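Side-chain contact in outer surface protein (Bacillus cereus ATCC 14579, PDB 1X7F), which is of unknown function but probably acts as a 6-phospho-N-acetylmuramidase that cleaves phosphorylated cell-wall sugars: residues Phe111-Gly116 against Asn137-Lys142. Numbering follows the deposited sequence.
Sequences FFAELG and NPYGLK
Ala113 meets Tyr139 and Leu141, and the contact across the two segments is entirely apolar. The methyl CB of Ala113 lies 3.8 Å from CB of Tyr139. Ala113 CB also lies 3.9 Å from Tyr139 CG, at the root of the ring, and approaches the ring obliquely. From there the ring leads away, and its hydroxyl end lies well clear of the methyl. Leu141 adds one methyl. Leu141 CD1 is 4.3 Å from Ala113 CB and 4.4 Å from Phe112 CB. Chi1 of Leu141 (-71°) sets CG opposite the carbonyl carbon, and CD1 is the branch that faces the helix. The ring of Phe112 turns away from the loop and packs on Leu92 and Val94 of strand 89-94.

The contact belongs to the parallel-stranded N-terminal domain, whose eight strands and alternating helices are consistent with a TIM-type barrel. It joins helix 110-115 to the loop that leads into strand 142-146. Lys142, where that strand begins, pairs by backbone with Asp118 and Ile120.

Polar bonds within residues 137-142 shape the loop. Asn137 to Gly140 form a type I beta turn, and Asn137 OD1 also closes an Asx turn. Asn137 OD1 accepts from N of Tyr139 at 3.0 Å, with the donor tilted from the carbonyl plane. N of Leu141 lies in that plane, on a lone pair of Asn137 OD1, at 3.1 Å. The amide ND2 donates to O of Leu141 and also to O of Met134. Three bonds to its own loop thus fix the Asn137 amide.

A Schellman motif ends the helix, with Gly116 at positive phi (106°).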
ATOM      1  N   PHE A 111       5.742 -31.323  -2.512  1.00 45.54           N
ATOM      2  CA  PHE A 111       6.891 -30.799  -1.762  1.00 45.51           C
ATOM      3  C   PHE A 111       6.599 -29.437  -1.101  1.00 45.70           C
ATOM      4  O   PHE A 111       7.045 -29.186   0.024  1.00 45.71           O
ATOM      5  CB  PHE A 111       8.142 -30.714  -2.650  1.00 45.59           C
ATOM      6  CG  PHE A 111       9.330 -30.072  -1.966  1.00 45.39           C
ATOM      7  CD1 PHE A 111      10.111 -30.800  -1.064  1.00 45.57           C
ATOM      8  CD2 PHE A 111       9.660 -28.735  -2.212  1.00 46.34           C
ATOM      9  CE1 PHE A 111      11.203 -30.209  -0.421  1.00 45.43           C
ATOM     10  CE2 PHE A 111      10.750 -28.133  -1.572  1.00 47.08           C
ATOM     11  CZ  PHE A 111      11.525 -28.878  -0.676  1.00 45.62           C
ATOM     12  N   PHE A 112       5.860 -28.571  -1.797  1.00 45.39           N
ATOM     13  CA  PHE A 112       5.471 -27.270  -1.248  1.00 45.90           C
ATOM     14  C   PHE A 112       4.418 -27.422  -0.146  1.00 45.91           C
ATOM     15  O   PHE A 112       4.422 -26.671   0.834  1.00 45.60           O
ATOM     16  CB  PHE A 112       4.972 -26.327  -2.354  1.00 46.13           C
ATOM     17  CG  PHE A 112       5.886 -26.275  -3.562  1.00 47.08           C
ATOM     18  CD1 PHE A 112       7.165 -25.719  -3.471  1.00 47.88           C
ATOM     19  CD2 PHE A 112       5.468 -26.786  -4.795  1.00 48.02           C
ATOM     20  CE1 PHE A 112       8.014 -25.677  -4.587  1.00 48.55           C
ATOM     21  CE2 PHE A 112       6.311 -26.747  -5.919  1.00 48.37           C
ATOM     22  CZ  PHE A 112       7.586 -26.193  -5.814  1.00 47.84           C
ATOM     23  N   ALA A 113       3.537 -28.411  -0.311  1.00 46.19           N
ATOM     24  CA  ALA A 113       2.532 -28.757   0.699  1.00 46.15           C
ATOM     25  C   ALA A 113       3.183 -29.261   1.989  1.00 46.09           C
ATOM     26  O   ALA A 113       2.806 -28.832   3.086  1.00 46.28           O
ATOM     27  CB  ALA A 113       1.556 -29.797   0.151  1.00 45.83           C
ATOM     28  N   GLU A 114       4.167 -30.154   1.843  1.00 45.52           N
ATOM     29  CA  GLU A 114       4.883 -30.743   2.980  1.00 45.39           C
ATOM     30  C   GLU A 114       5.618 -29.707   3.832  1.00 44.86           C
ATOM     31  O   GLU A 114       5.742 -29.877   5.048  1.00 44.94           O
ATOM     32  CB  GLU A 114       5.860 -31.836   2.514  1.00 45.27           C
ATOM     33  CG  GLU A 114       5.230 -33.007   1.764  1.00 47.16           C
ATOM     34  CD  GLU A 114       4.330 -33.885   2.633  1.00 48.53           C
ATOM     35  OE1 GLU A 114       3.293 -33.389   3.149  1.00 49.52           O
ATOM     36  OE2 GLU A 114       4.651 -35.083   2.784  1.00 49.19           O
ATOM     37  N   LEU A 115       6.108 -28.646   3.191  1.00 44.38           N
ATOM     38  CA  LEU A 115       6.722 -27.526   3.911  1.00 44.48           C
ATOM     39  C   LEU A 115       5.712 -26.769   4.763  1.00 44.03           C
ATOM     40  O   LEU A 115       6.044 -26.287   5.846  1.00 44.05           O
ATOM     41  CB  LEU A 115       7.394 -26.542   2.949  1.00 44.15           C
ATOM     42  CG  LEU A 115       8.726 -26.905   2.295  1.00 44.29           C
ATOM     43  CD1 LEU A 115       9.444 -25.623   1.922  1.00 41.88           C
ATOM     44  CD2 LEU A 115       9.606 -27.774   3.202  1.00 42.87           C
ATOM     45  N   GLY A 116       4.482 -26.672   4.263  1.00 43.80           N
ATOM     46  CA  GLY A 116       3.409 -25.943   4.946  1.00 43.45           C
ATOM     47  C   GLY A 116       3.105 -24.616   4.277  1.00 42.92           C
ATOM     48  O   GLY A 116       2.453 -23.743   4.864  1.00 43.19           O
ATOM     49  N   ASN A 137      -4.703 -28.425  -8.238  1.00 36.37           N
ATOM     50  CA  ASN A 137      -3.855 -29.247  -7.367  1.00 36.21           C
ATOM     51  C   ASN A 137      -4.610 -29.746  -6.122  1.00 36.36           C
ATOM     52  O   ASN A 137      -5.420 -29.008  -5.548  1.00 36.57           O
ATOM     53  CB  ASN A 137      -2.544 -28.517  -7.010  1.00 35.61           C
ATOM     54  CG  ASN A 137      -2.707 -27.515  -5.878  1.00 35.13           C
ATOM     55  OD1 ASN A 137      -2.658 -27.889  -4.696  1.00 34.21           O
ATOM     56  ND2 ASN A 137      -2.873 -26.229  -6.232  1.00 32.85           N
ATOM     57  N   PRO A 138      -4.371 -31.000  -5.719  1.00 36.80           N
ATOM     58  CA  PRO A 138      -5.114 -31.599  -4.598  1.00 37.25           C
ATOM     59  C   PRO A 138      -4.638 -31.180  -3.196  1.00 37.51           C
ATOM     60  O   PRO A 138      -5.128 -31.724  -2.200  1.00 38.08           O
ATOM     61  CB  PRO A 138      -4.905 -33.108  -4.803  1.00 36.54           C
ATOM     62  CG  PRO A 138      -4.162 -33.246  -6.113  1.00 36.74           C
ATOM     63  CD  PRO A 138      -3.419 -31.963  -6.310  1.00 36.90           C
ATOM     64  N   TYR A 139      -3.706 -30.229  -3.115  1.00 37.37           N
ATOM     65  CA  TYR A 139      -3.117 -29.857  -1.825  1.00 37.30           C
ATOM     66  C   TYR A 139      -3.652 -28.533  -1.299  1.00 37.23           C
ATOM     67  O   TYR A 139      -3.217 -28.058  -0.248  1.00 37.37           O
ATOM     68  CB  TYR A 139      -1.583 -29.836  -1.907  1.00 37.46           C
ATOM     69  CG  TYR A 139      -0.995 -31.069  -2.566  1.00 37.98           C
ATOM     70  CD1 TYR A 139      -0.451 -30.999  -3.849  1.00 38.02           C
ATOM     71  CD2 TYR A 139      -0.997 -32.306  -1.916  1.00 37.64           C
ATOM     72  CE1 TYR A 139       0.081 -32.127  -4.468  1.00 38.56           C
ATOM     73  CE2 TYR A 139      -0.465 -33.440  -2.527  1.00 37.98           C
ATOM     74  CZ  TYR A 139       0.070 -33.341  -3.803  1.00 37.86           C
ATOM     75  OH  TYR A 139       0.599 -34.451  -4.418  1.00 38.94           O
ATOM     76  N   GLY A 140      -4.600 -27.952  -2.034  1.00 37.25           N
ATOM     77  CA  GLY A 140      -5.216 -26.675  -1.674  1.00 37.04           C
ATOM     78  C   GLY A 140      -4.256 -25.509  -1.758  1.00 37.15           C
ATOM     79  O   GLY A 140      -4.379 -24.535  -1.007  1.00 37.67           O
ATOM     80  N   LEU A 141      -3.300 -25.602  -2.677  1.00 36.80           N
ATOM     81  CA  LEU A 141      -2.281 -24.568  -2.832  1.00 36.42           C
ATOM     82  C   LEU A 141      -2.749 -23.441  -3.747  1.00 35.94           C
ATOM     83  O   LEU A 141      -3.390 -23.684  -4.771  1.00 35.91           O
ATOM     84  CB  LEU A 141      -0.978 -25.186  -3.347  1.00 36.67           C
ATOM     85  CG  LEU A 141      -0.206 -26.066  -2.354  1.00 37.09           C
ATOM     86  CD1 LEU A 141       0.729 -27.028  -3.071  1.00 36.06           C
ATOM     87  CD2 LEU A 141       0.566 -25.202  -1.359  1.00 37.98           C
ATOM     88  N   LYS A 142      -2.446 -22.207  -3.354  1.00 35.81           N
ATOM     89  CA  LYS A 142      -2.711 -21.032  -4.182  1.00 35.89           C
ATOM     90  C   LYS A 142      -1.652 -20.930  -5.276  1.00 35.59           C
ATOM     91  O   LYS A 142      -0.477 -21.205  -5.030  1.00 35.48           O
ATOM     92  CB  LYS A 142      -2.688 -19.751  -3.340  1.00 35.90           C
ATOM     93  CG  LYS A 142      -3.834 -19.587  -2.355  1.00 37.53           C
ATOM     94  CD  LYS A 142      -5.126 -19.141  -3.038  1.00 38.76           C
ATOM     95  CE  LYS A 142      -6.326 -19.314  -2.121  1.00 38.99           C
ATOM     96  NZ  LYS A 142      -6.479 -20.726  -1.682  1.00 39.92           N
TER